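Local coordinates for putative diflavin flavoprotein A 3 (Synechocystis sp., PDB 6H0C), which probably mediates electron transfer from NADH to oxygen, reducing it to water, with this chain forming the flavodiiron core built of metallo-hydrolase-like and flavodoxin-like parts, at residues A[5-8]-A[14-17]; A[112-117]-A[125-130]; A[281-286]-A[394-399]; A[327-332]-A[355-360]. One frame throughout, in Å; residues are numbered along the deposited sequence.

Contact 1 (A[5-8]-A[14-17])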
loop_
_atom_site.group_PDB
_atom_site.type_symbol
_atom_site.label_atom_id
_atom_site.label_comp_id
_atom_site.label_asym_id
_atom_site.label_seq_id
_atom_site.Cartn_x
_atom_site.Cartn_y
_atom_site.Cartn_z
ATOM N N VAL A 5 -3.005 22.092 -6.025
ATOM C CA VAL A 5 -3.454 21.111 -7.000
ATOM C C VAL A 5 -2.945 21.497 -8.384
ATOM O O VAL A 5 -3.283 22.555 -8.914
ATOM C CB VAL A 5 -4.994 20.980 -7.029
ATOM C CG1 VAL A 5 -5.421 19.963 -8.082
ATOM C CG2 VAL A 5 -5.529 20.596 -5.648
ATOM N N GLN A 6 -2.116 20.635 -8.961
ATOM C CA GLN A 6 -1.566 20.874 -10.284
ATOM C C GLN A 6 -2.385 20.119 -11.314
ATOM O O GLN A 6 -2.585 18.909 -11.194
ATOM C CB GLN A 6 -0.106 20.443 -10.337
ATOM C CG GLN A 6 0.568 20.643 -11.672
ATOM C CD GLN A 6 2.007 20.180 -11.635
ATOM O OE1 GLN A 6 2.327 19.154 -11.027
ATOM N NE2 GLN A 6 2.890 20.941 -12.270
ATOM N N ILE A 7 -2.874 20.842 -12.316
ATOM C CA ILE A 7 -3.754 20.262 -13.324
ATOM C C ILE A 7 -3.058 20.242 -14.670
ATOM O O ILE A 7 -2.450 21.230 -15.070
ATOM C CB ILE A 7 -5.086 21.043 -13.450
ATOM C CG1 ILE A 7 -5.775 21.159 -12.091
ATOM C CG2 ILE A 7 -6.017 20.383 -14.471
ATOM C CD1 ILE A 7 -7.126 21.817 -12.172
ATOM N N CYS A 8 -3.153 19.123 -15.376
ATOM C CA CYS A 8 -2.497 19.015 -16.660
ATOM C C CYS A 8 -3.197 17.988 -17.545
ATOM O O CYS A 8 -3.492 16.873 -17.104
ATOM C CB CYS A 8 -1.024 18.648 -16.450
ATOM S SG CYS A 8 -0.006 18.705 -17.935
ATOM N N THR A 14 -8.080 13.037 -21.294
ATOM C CA THR A 14 -7.520 12.652 -20.006
ATOM C C THR A 14 -6.731 13.763 -19.327
ATOM O O THR A 14 -5.826 14.365 -19.914
ATOM C CB THR A 14 -6.604 11.426 -20.146
ATOM O OG1 THR A 14 -7.248 10.417 -20.940
ATOM C CG2 THR A 14 -6.265 10.865 -18.765
ATOM N N THR A 15 -7.069 14.000 -18.065
ATOM C CA THR A 15 -6.435 15.039 -17.272
ATOM C C THR A 15 -5.938 14.481 -15.942
ATOM O O THR A 15 -6.607 13.639 -15.336
ATOM C CB THR A 15 -7.417 16.187 -17.001
ATOM O OG1 THR A 15 -8.013 16.596 -18.241
ATOM C CG2 THR A 15 -6.709 17.368 -16.340
ATOM N N VAL A 16 -4.767 14.935 -15.494
ATOM C CA VAL A 16 -4.310 14.602 -14.141
ATOM C C VAL A 16 -4.496 15.781 -13.176
ATOM O O VAL A 16 -4.307 16.951 -13.532
ATOM C CB VAL A 16 -2.834 14.162 -14.111
ATOM C CG1 VAL A 16 -1.920 15.327 -14.453
ATOM C CG2 VAL A 16 -2.486 13.617 -12.738
ATOM N N PHE A 17 -4.908 15.457 -11.961
ATOM C CA PHE A 17 -4.988 16.425 -10.874
ATOM C C PHE A 17 -3.997 15.981 -9.815
ATOM O O PHE A 17 -4.267 15.017 -9.095
ATOM C CB PHE A 17 -6.406 16.491 -10.274
ATOM C CG PHE A 17 -7.448 17.054 -11.201
ATOM C CD1 PHE A 17 -7.963 18.322 -10.989
ATOM C CD2 PHE A 17 -7.924 16.314 -12.273
ATOM C CE1 PHE A 17 -8.931 18.856 -11.842
ATOM C CE2 PHE A 17 -8.888 16.838 -13.130
ATOM C CZ PHE A 17 -9.393 18.117 -12.909
#
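Cys8 and Val16 form a hydrogen-bonded antiparallel pair in which each residue gives its N-H and accepts through its C=O. Val16 N reaches Cys8 O at 2.8 Å with an N-H...O angle of 165°. In return, Cys8 N donates to Val16 O at 3.1 Å. Both oxygens also attract CA-H groups, the closer being Ile7 CA at 3.4 Å from Val16 O. Gln6 continues the ladder through backbone bonding to Arg18, whose NH1 also bonds Gln6 OE1, while Gln6 NE2 is satisfied by Asp181 O. These bonds make strands 4-11 and 14-21 a beta hairpin at one border of the mixed sheet of the metallo-hydrolase part. On the far side of strand 14-21, Thr15 and Phe17 bond through the backbone to Leu43 and Ser41 of strand 37-45.

Apolar groups gather on the face that carries Ile7 and Phe17, against helix 60-70. Ile7 lies beside Phe17 pointing the same way, its CD1 3.5 Å from Phe17 CE1. With chi1 at -54°, Ile7 turns CG2 opposite its backbone N, over one ring face near the rim. Val5 CG1 comes to the ring edge instead, 4.2 Å from Phe17 CD1.

Contact 2 (A[112-117]-A[125-130])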
loop_
_atom_site.group_PDB
_atom_site.type_symbol
_atom_site.label_atom_id
_atom_site.label_comp_id
_atom_site.label_asym_id
_atom_site.label_seq_id
_atom_site.Cartn_x
_atom_site.Cartn_y
_atom_site.Cartn_z
ATOM N N GLN A 112 -15.533 -4.830 -0.232
ATOM C CA GLN A 112 -15.769 -5.313 1.127
ATOM C C GLN A 112 -15.283 -4.304 2.163
ATOM O O GLN A 112 -15.973 -4.020 3.143
ATOM C CB GLN A 112 -15.081 -6.658 1.337
ATOM C CG GLN A 112 -15.645 -7.761 0.477
ATOM C CD GLN A 112 -14.731 -8.959 0.386
ATOM O OE1 GLN A 112 -13.598 -8.930 0.863
ATOM N NE2 GLN A 112 -15.218 -10.022 -0.238
ATOM N N ASN A 113 -14.089 -3.762 1.930
ATOM C CA ASN A 113 -13.515 -2.731 2.789
ATOM C C ASN A 113 -14.422 -1.492 2.863
ATOM O O ASN A 113 -14.815 -1.039 3.950
ATOM C CB ASN A 113 -12.118 -2.362 2.269
ATOM C CG ASN A 113 -11.326 -1.522 3.250
ATOM O OD1 ASN A 113 -11.736 -1.330 4.399
ATOM N ND2 ASN A 113 -10.173 -1.024 2.804
ATOM N N LEU A 114 -14.771 -0.976 1.688
ATOM C CA LEU A 114 -15.570 0.237 1.553
ATOM C C LEU A 114 -16.943 0.112 2.214
ATOM O O LEU A 114 -17.463 1.077 2.773
ATOM C CB LEU A 114 -15.728 0.575 0.072
ATOM C CG LEU A 114 -16.083 2.003 -0.327
ATOM C CD1 LEU A 114 -15.075 2.980 0.233
ATOM C CD2 LEU A 114 -16.149 2.106 -1.843
ATOM N N GLU A 115 -17.530 -1.078 2.150
ATOM C CA GLU A 115 -18.829 -1.312 2.769
ATOM C C GLU A 115 -18.731 -1.141 4.280
ATOM O O GLU A 115 -19.598 -0.538 4.901
ATOM C CB GLU A 115 -19.365 -2.702 2.404
ATOM C CG GLU A 115 -19.784 -2.826 0.928
ATOM C CD GLU A 115 -20.175 -4.244 0.514
ATOM O OE1 GLU A 115 -20.279 -4.491 -0.710
ATOM O OE2 GLU A 115 -20.375 -5.104 1.403
ATOM N N LYS A 116 -17.661 -1.646 4.878
ATOM C CA LYS A 116 -17.456 -1.416 6.303
ATOM C C LYS A 116 -17.156 0.061 6.545
ATOM O O LYS A 116 -17.827 0.696 7.348
ATOM C CB LYS A 116 -16.336 -2.305 6.853
ATOM C CG LYS A 116 -16.668 -3.798 6.790
ATOM C CD LYS A 116 -15.674 -4.650 7.569
ATOM C CE LYS A 116 -14.271 -4.580 6.975
ATOM N NZ LYS A 116 -14.153 -5.313 5.679
ATOM N N LEU A 117 -16.177 0.609 5.823
ATOM C CA LEU A 117 -15.753 2.003 5.998
ATOM C C LEU A 117 -16.883 3.024 5.888
ATOM O O LEU A 117 -16.878 4.029 6.590
ATOM C CB LEU A 117 -14.677 2.360 4.978
ATOM C CG LEU A 117 -13.322 1.689 5.174
ATOM C CD1 LEU A 117 -12.325 2.141 4.111
ATOM C CD2 LEU A 117 -12.810 2.006 6.561
ATOM N N ASN A 125 -24.184 5.234 -3.011
ATOM C CA ASN A 125 -23.871 5.037 -4.418
ATOM C C ASN A 125 -23.654 3.563 -4.662
ATOM O O ASN A 125 -23.077 2.875 -3.819
ATOM C CB ASN A 125 -22.622 5.813 -4.834
ATOM C CG ASN A 125 -22.779 7.294 -4.664
ATOM O OD1 ASN A 125 -22.943 7.787 -3.549
ATOM N ND2 ASN A 125 -22.716 8.023 -5.766
ATOM N N PRO A 126 -24.108 3.069 -5.817
ATOM C CA PRO A 126 -23.896 1.652 -6.103
ATOM C C PRO A 126 -22.416 1.372 -6.355
ATOM O O PRO A 126 -21.669 2.257 -6.787
ATOM C CB PRO A 126 -24.739 1.420 -7.357
ATOM C CG PRO A 126 -24.717 2.733 -8.050
ATOM C CD PRO A 126 -24.719 3.777 -6.953
ATOM N N ILE A 127 -22.006 0.147 -6.051
ATOM C CA ILE A 127 -20.654 -0.322 -6.301
ATOM C C ILE A 127 -20.682 -1.386 -7.380
ATOM O O ILE A 127 -21.447 -2.350 -7.288
ATOM C CB ILE A 127 -20.013 -0.915 -5.037
ATOM C CG1 ILE A 127 -19.846 0.157 -3.963
ATOM C CG2 ILE A 127 -18.675 -1.564 -5.369
ATOM C CD1 ILE A 127 -19.511 -0.406 -2.592
ATOM N N GLN A 128 -19.857 -1.213 -8.404
ATOM C CA GLN A 128 -19.687 -2.260 -9.398
ATOM C C GLN A 128 -18.293 -2.866 -9.250
ATOM O O GLN A 128 -17.282 -2.198 -9.489
ATOM C CB GLN A 128 -19.905 -1.718 -10.809
ATOM C CG GLN A 128 -19.853 -2.786 -11.899
ATOM C CD GLN A 128 -20.143 -2.228 -13.288
ATOM O OE1 GLN A 128 -20.825 -1.209 -13.438
ATOM N NE2 GLN A 128 -19.616 -2.893 -14.311
ATOM N N VAL A 129 -18.245 -4.129 -8.838
ATOM C CA VAL A 129 -16.982 -4.824 -8.621
ATOM C C VAL A 129 -16.334 -5.265 -9.933
ATOM O O VAL A 129 -16.991 -5.805 -10.820
ATOM C CB VAL A 129 -17.179 -6.045 -7.719
ATOM C CG1 VAL A 129 -15.893 -6.823 -7.596
ATOM C CG2 VAL A 129 -17.668 -5.599 -6.351
ATOM N N MET A 130 -15.034 -5.029 -10.049
ATOM C CA MET A 130 -14.292 -5.436 -11.234
ATOM C C MET A 130 -13.258 -6.521 -10.909
ATOM O O MET A 130 -12.540 -6.459 -9.902
ATOM C CB MET A 130 -13.615 -4.225 -11.884
ATOM C CG MET A 130 -14.587 -3.169 -12.424
ATOM S SD MET A 130 -15.604 -3.776 -13.798
ATOM C CE MET A 130 -16.265 -2.240 -14.452
#
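Ile127 reaches from its strand to helix 108-117, where its terminal methyl meets Leu114 and Glu115. Helix 108-117 and strand 127-129 belong to a beta-alpha-beta unit of the metallo-hydrolase part, in which strand 103-106 runs parallel to strand 127-129 and the helix lies in the connection between them.

The Ile127 side chain leaves its strand toward the helix. Ile127 CB makes no close approach to segment 112-117, its distance to Leu114 CD2 being 5.9 Å. From there the side chain branches. Ile127 CG2 turns along its own strand and lies 4.3 Å from Val129 CG2, and both residues rest on Ala111, one turn before Leu114 and Glu115. Ile127 CG1 heads for the helix and comes within 4.7 Å of Leu114 CD2. The extended second torsion, chi2 167°, carries CD1 farthest from the strand. There Ile127 CD1 meets Leu114 CD2 at 4.3 Å and, at the same distance but from a different direction, the aliphatic CG of Glu115.

The two helix partners differ in setting. Leu114 is buried and packs onward against Leu92 and Ile104, whereas Glu115 is exposed and offers only the hydrocarbon part of its side chain. Strand 127-129 is held in line by backbone bonding of Gln128 to Ile104. Ahead of it, the Asn125 amide secures the incoming loop, since ND2 bonds both Ala99 O and Ala102 O.

Contact 3 (A[281-286]-A[394-399])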
loop_
_atom_site.group_PDB
_atom_site.type_symbol
_atom_site.label_atom_id
_atom_site.label_comp_id
_atom_site.label_asym_id
_atom_site.label_seq_id
_atom_site.Cartn_x
_atom_site.Cartn_y
_atom_site.Cartn_z
ATOM N N THR A 281 14.774 -5.564 5.637
ATOM C CA THR A 281 15.150 -5.677 4.229
ATOM C C THR A 281 16.412 -4.872 3.904
ATOM O O THR A 281 17.214 -5.276 3.053
ATOM C CB THR A 281 14.015 -5.219 3.281
ATOM O OG1 THR A 281 13.682 -3.851 3.545
ATOM C CG2 THR A 281 12.779 -6.097 3.447
ATOM N N LYS A 282 16.611 -3.740 4.571
ATOM C CA LYS A 282 17.805 -2.967 4.270
ATOM C C LYS A 282 19.035 -3.718 4.782
ATOM O O LYS A 282 20.154 -3.455 4.355
ATOM C CB LYS A 282 17.730 -1.555 4.859
ATOM C CG LYS A 282 18.074 -1.435 6.330
ATOM C CD LYS A 282 18.054 0.030 6.733
ATOM C CE LYS A 282 18.419 0.230 8.190
ATOM N NZ LYS A 282 18.201 1.646 8.606
ATOM N N ALA A 283 18.818 -4.671 5.681
ATOM C CA ALA A 283 19.919 -5.429 6.248
ATOM C C ALA A 283 20.150 -6.698 5.436
ATOM O O ALA A 283 20.869 -7.594 5.863
ATOM C CB ALA A 283 19.646 -5.762 7.724
ATOM N N GLY A 284 19.526 -6.780 4.265
ATOM C CA GLY A 284 19.772 -7.896 3.362
ATOM C C GLY A 284 19.014 -9.172 3.686
ATOM O O GLY A 284 19.378 -10.255 3.230
ATOM N N VAL A 285 17.952 -9.048 4.475
ATOM C CA VAL A 285 17.077 -10.179 4.772
ATOM C C VAL A 285 15.700 -9.896 4.167
ATOM O O VAL A 285 15.190 -8.776 4.277
ATOM C CB VAL A 285 16.976 -10.427 6.296
ATOM C CG1 VAL A 285 15.900 -11.461 6.625
ATOM C CG2 VAL A 285 18.334 -10.860 6.842
ATOM N N ALA A 286 15.120 -10.899 3.508
ATOM C CA ALA A 286 13.816 -10.759 2.858
ATOM C C ALA A 286 12.681 -10.714 3.881
ATOM O O ALA A 286 12.782 -11.307 4.961
ATOM C CB ALA A 286 13.583 -11.908 1.869
ATOM N N ASP A 394 18.325 -5.079 13.941
ATOM C CA ASP A 394 18.810 -5.993 14.984
ATOM C C ASP A 394 18.330 -7.430 14.761
ATOM O O ASP A 394 19.098 -8.382 14.909
ATOM C CB ASP A 394 18.364 -5.521 16.371
ATOM C CG ASP A 394 19.122 -4.299 16.851
ATOM O OD1 ASP A 394 20.188 -3.989 16.275
ATOM O OD2 ASP A 394 18.653 -3.651 17.813
ATOM N N PHE A 395 17.054 -7.573 14.416
ATOM C CA PHE A 395 16.455 -8.871 14.124
ATOM C C PHE A 395 17.212 -9.528 12.969
ATOM O O PHE A 395 17.577 -10.703 13.040
ATOM C CB PHE A 395 14.961 -8.702 13.784
ATOM C CG PHE A 395 14.139 -9.971 13.894
ATOM C CD1 PHE A 395 14.041 -10.853 12.825
ATOM C CD2 PHE A 395 13.439 -10.264 15.055
ATOM C CE1 PHE A 395 13.271 -12.005 12.922
ATOM C CE2 PHE A 395 12.665 -11.411 15.152
ATOM C CZ PHE A 395 12.583 -12.280 14.086
ATOM N N ALA A 396 17.462 -8.754 11.917
ATOM C CA ALA A 396 18.167 -9.259 10.737
ATOM C C ALA A 396 19.580 -9.752 11.059
ATOM O O ALA A 396 19.973 -10.848 10.648
ATOM C CB ALA A 396 18.225 -8.190 9.670
ATOM N N GLN A 397 20.339 -8.931 11.780
ATOM C CA GLN A 397 21.685 -9.293 12.232
ATOM C C GLN A 397 21.681 -10.578 13.059
ATOM O O GLN A 397 22.554 -11.435 12.896
ATOM C CB GLN A 397 22.297 -8.166 13.070
ATOM C CG GLN A 397 22.224 -6.777 12.454
ATOM C CD GLN A 397 23.207 -6.575 11.321
ATOM O OE1 GLN A 397 23.345 -7.426 10.441
ATOM N NE2 GLN A 397 23.904 -5.438 11.338
ATOM N N ALA A 398 20.711 -10.694 13.965
ATOM C CA ALA A 398 20.589 -11.883 14.800
ATOM C C ALA A 398 20.389 -13.114 13.931
ATOM O O ALA A 398 21.022 -14.144 14.155
ATOM C CB ALA A 398 19.449 -11.733 15.782
ATOM N N LEU A 399 19.521 -13.000 12.926
ATOM C CA LEU A 399 19.284 -14.107 11.998
ATOM C C LEU A 399 20.545 -14.472 11.213
ATOM O O LEU A 399 20.852 -15.653 11.037
ATOM C CB LEU A 399 18.145 -13.770 11.024
ATOM C CG LEU A 399 16.717 -13.876 11.565
ATOM C CD1 LEU A 399 15.711 -13.517 10.490
ATOM C CD2 LEU A 399 16.442 -15.274 12.101
#
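Ala283 and Ala396 meet methyl to methyl, with CB atoms only 3.4 Å apart, tighter than usual van der Waals contact. The contact lies in the flavodoxin-like part, a parallel sheet flanked by helices. It sets the loop between helix 268-281 and strand 286-291 against helix 382-404, the last helix of the chain. Val285 widens the patch. Its CG2 also approaches the Ala396 methyl, at 3.9 Å, so one small side chain of the helix receives both loop residues. The other Val285 branch is swung away from the chain nitrogen (chi1 171°) and reaches along the helix, where CG1 makes a looser 4.4 Å contact with Leu399 CD1, one turn beyond Ala396. No hydrogen bond joins the two segments, and the nearest approach of their CA atoms, Val285 to Ala396, is just 6.1 Å. The short side chain of Ala396 is consistent with so close an approach.

The next shell supports these residues from the sheet side. Val285 and Leu399 both pack on Val258 and Leu256, and Leu399 extends to Leu341, which joins the patch to the interior beneath the helix. At the polar margin, Lys400 NZ bonds Ala283 O, while Lys282 NZ forms a salt bridge with Glu389 from the same helix. Farther back, a type I turn from Thr281 to Gly284 presents the Ala283 methyl to the helix. Gly284 follows with a positive phi of 81°, a value that favours glycine, and its N closes the turn on Thr281 O at 3.0 Å.

Contact 4 (A[327-332]-A[355-360])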
loop_
_atom_site.group_PDB
_atom_site.type_symbol
_atom_site.label_atom_id
_atom_site.label_comp_id
_atom_site.label_asym_id
_atom_site.label_seq_id
_atom_site.Cartn_x
_atom_site.Cartn_y
_atom_site.Cartn_z
ATOM N N THR A 327 -6.232 -16.220 15.315
ATOM C CA THR A 327 -6.206 -17.382 14.439
ATOM C C THR A 327 -4.826 -17.547 13.778
ATOM O O THR A 327 -4.339 -18.671 13.666
ATOM C CB THR A 327 -7.306 -17.315 13.359
ATOM O OG1 THR A 327 -7.118 -16.150 12.560
ATOM C CG2 THR A 327 -8.681 -17.259 14.018
ATOM N N ALA A 328 -4.193 -16.451 13.351
ATOM C CA ALA A 328 -2.817 -16.531 12.818
ATOM C C ALA A 328 -1.858 -17.127 13.862
ATOM O O ALA A 328 -0.953 -17.896 13.527
ATOM C CB ALA A 328 -2.319 -15.149 12.368
ATOM N N LEU A 329 -2.065 -16.764 15.126
ATOM C CA LEU A 329 -1.242 -17.277 16.222
ATOM C C LEU A 329 -1.319 -18.807 16.295
ATOM O O LEU A 329 -0.300 -19.480 16.466
ATOM C CB LEU A 329 -1.676 -16.655 17.555
ATOM C CG LEU A 329 -1.155 -17.306 18.840
ATOM C CD1 LEU A 329 0.328 -17.056 18.998
ATOM C CD2 LEU A 329 -1.921 -16.800 20.061
ATOM N N GLY A 330 -2.529 -19.351 16.162
ATOM C CA GLY A 330 -2.723 -20.790 16.184
ATOM C C GLY A 330 -1.998 -21.491 15.050
ATOM O O GLY A 330 -1.343 -22.523 15.245
ATOM N N ILE A 331 -2.120 -20.932 13.852
ATOM C CA ILE A 331 -1.468 -21.510 12.684
ATOM C C ILE A 331 0.041 -21.428 12.845
ATOM O O ILE A 331 0.761 -22.363 12.499
ATOM C CB ILE A 331 -1.912 -20.804 11.381
ATOM C CG1 ILE A 331 -3.424 -20.986 11.176
ATOM C CG2 ILE A 331 -1.129 -21.336 10.183
ATOM C CD1 ILE A 331 -4.010 -20.119 10.074
ATOM N N THR A 332 0.522 -20.314 13.387
ATOM C CA THR A 332 1.954 -20.140 13.579
ATOM C C THR A 332 2.487 -21.141 14.607
ATOM O O THR A 332 3.490 -21.811 14.365
ATOM C CB THR A 332 2.285 -18.702 14.014
ATOM O OG1 THR A 332 1.888 -17.794 12.976
ATOM C CG2 THR A 332 3.786 -18.544 14.265
ATOM N N ILE A 355 -0.385 -7.375 23.121
ATOM C CA ILE A 355 1.068 -7.509 23.059
ATOM C C ILE A 355 1.580 -8.435 24.166
ATOM O O ILE A 355 2.417 -9.317 23.922
ATOM C CB ILE A 355 1.748 -6.132 23.159
ATOM C CG1 ILE A 355 1.340 -5.270 21.962
ATOM C CG2 ILE A 355 3.262 -6.283 23.235
ATOM C CD1 ILE A 355 1.781 -3.829 22.053
ATOM N N ASP A 356 1.065 -8.244 25.379
ATOM C CA ASP A 356 1.416 -9.121 26.493
ATOM C C ASP A 356 1.028 -10.572 26.176
ATOM O O ASP A 356 1.822 -11.496 26.387
ATOM C CB ASP A 356 0.740 -8.660 27.787
ATOM C CG ASP A 356 1.152 -7.251 28.204
ATOM O OD1 ASP A 356 2.257 -6.796 27.825
ATOM O OD2 ASP A 356 0.360 -6.601 28.923
ATOM N N MET A 357 -0.183 -10.765 25.657
ATOM C CA MET A 357 -0.671 -12.102 25.329
ATOM C C MET A 357 0.281 -12.802 24.353
ATOM O O MET A 357 0.723 -13.928 24.592
ATOM C CB MET A 357 -2.085 -12.025 24.745
ATOM C CG MET A 357 -2.738 -13.376 24.471
ATOM S SD MET A 357 -2.284 -14.098 22.876
ATOM C CE MET A 357 -3.011 -12.925 21.720
ATOM N N LEU A 358 0.607 -12.122 23.259
ATOM C CA LEU A 358 1.508 -12.683 22.257
ATOM C C LEU A 358 2.909 -12.984 22.814
ATOM O O LEU A 358 3.472 -14.056 22.560
ATOM C CB LEU A 358 1.614 -11.737 21.063
ATOM C CG LEU A 358 0.374 -11.638 20.171
ATOM C CD1 LEU A 358 0.576 -10.552 19.130
ATOM C CD2 LEU A 358 0.075 -12.981 19.512
ATOM N N GLU A 359 3.472 -12.043 23.562
ATOM C CA GLU A 359 4.801 -12.234 24.121
ATOM C C GLU A 359 4.820 -13.485 25.000
ATOM O O GLU A 359 5.709 -14.329 24.888
ATOM C CB GLU A 359 5.221 -10.998 24.919
ATOM C CG GLU A 359 6.585 -11.100 25.598
ATOM C CD GLU A 359 7.013 -9.790 26.239
ATOM O OE1 GLU A 359 6.233 -9.236 27.041
ATOM O OE2 GLU A 359 8.124 -9.312 25.928
ATOM N N ASN A 360 3.811 -13.601 25.855
ATOM C CA ASN A 360 3.684 -14.729 26.770
ATOM C C ASN A 360 3.516 -16.063 26.073
ATOM O O ASN A 360 4.122 -17.059 26.475
ATOM C CB ASN A 360 2.502 -14.518 27.704
ATOM C CG ASN A 360 2.808 -13.550 28.799
ATOM O OD1 ASN A 360 3.961 -13.405 29.201
ATOM N ND2 ASN A 360 1.781 -12.874 29.295
#
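Leu329 divides its two methyls between neighbouring residues of the facing helix, CD1 going to Leu358 and CD2 to Met357. The inner half is the Leu329-Leu358 pair. These side chains slide past each other in opposite directions, and Leu329 CD1 comes within 4.1 Å of Leu358 CD2. Leu358 is buried and continues onto Phe312 and Val344, so this half merges with the packing of helices 323-335 and 353-364 on the parallel sheet of the flavodoxin-like part.

The outer half is more accessible, both of its residues being partly exposed. Here Leu329 and Met357 reach toward each other, tip to tip, bringing Leu329 CD2 to 3.9 Å from Met357 SD. The Met357 chain sets out extended and then bends at both later torsions (chi2 -84°, chi3 -65°). The bend brings Met357 CE back to 3.8 Å from Leu358 CD2 of the same helix. The two halves therefore differ in burial more than in separation, a folded thioether bridging the partly exposed side and a leucine methyl the buried one.

Polar groups are served away from this patch. Thr332 OG1 bonds Ala328 O at 2.9 Å from above the carbonyl plane, and the same oxygen accepts Thr332 N, so two donors grip it within one helix. Asp356 and Glu359 both form salt bridges with Arg375. With 8.1 Å between the CA atoms of Leu329 and Leu358 and no hydrogen bond across, the helices here meet through methyls and sulfur alone, an association governed by shape and burial and not by bond direction.

In the fold
Contacts 1 and 2 both reach the mixed sheet of the metallo-hydrolase part, toward its opposite borders, with centres 26 Å apart. Contact 1 joins two strands and is the only one of the four with hydrogen bonds across its segments; contact 2 sets a helix on a strand through a small, partly exposed apolar touch. Contacts 3 and 4 belong to the flavodoxin-like part, contact 4 falling in sequence within the loop that contact 3 closes. Contact 3 is the most buried and centres on a pair of alanine methyls, whereas contact 4 bridges its helices with longer leucine and methionine side chains. Contacts 1 and 3 lie on opposite sides of the chain's centre.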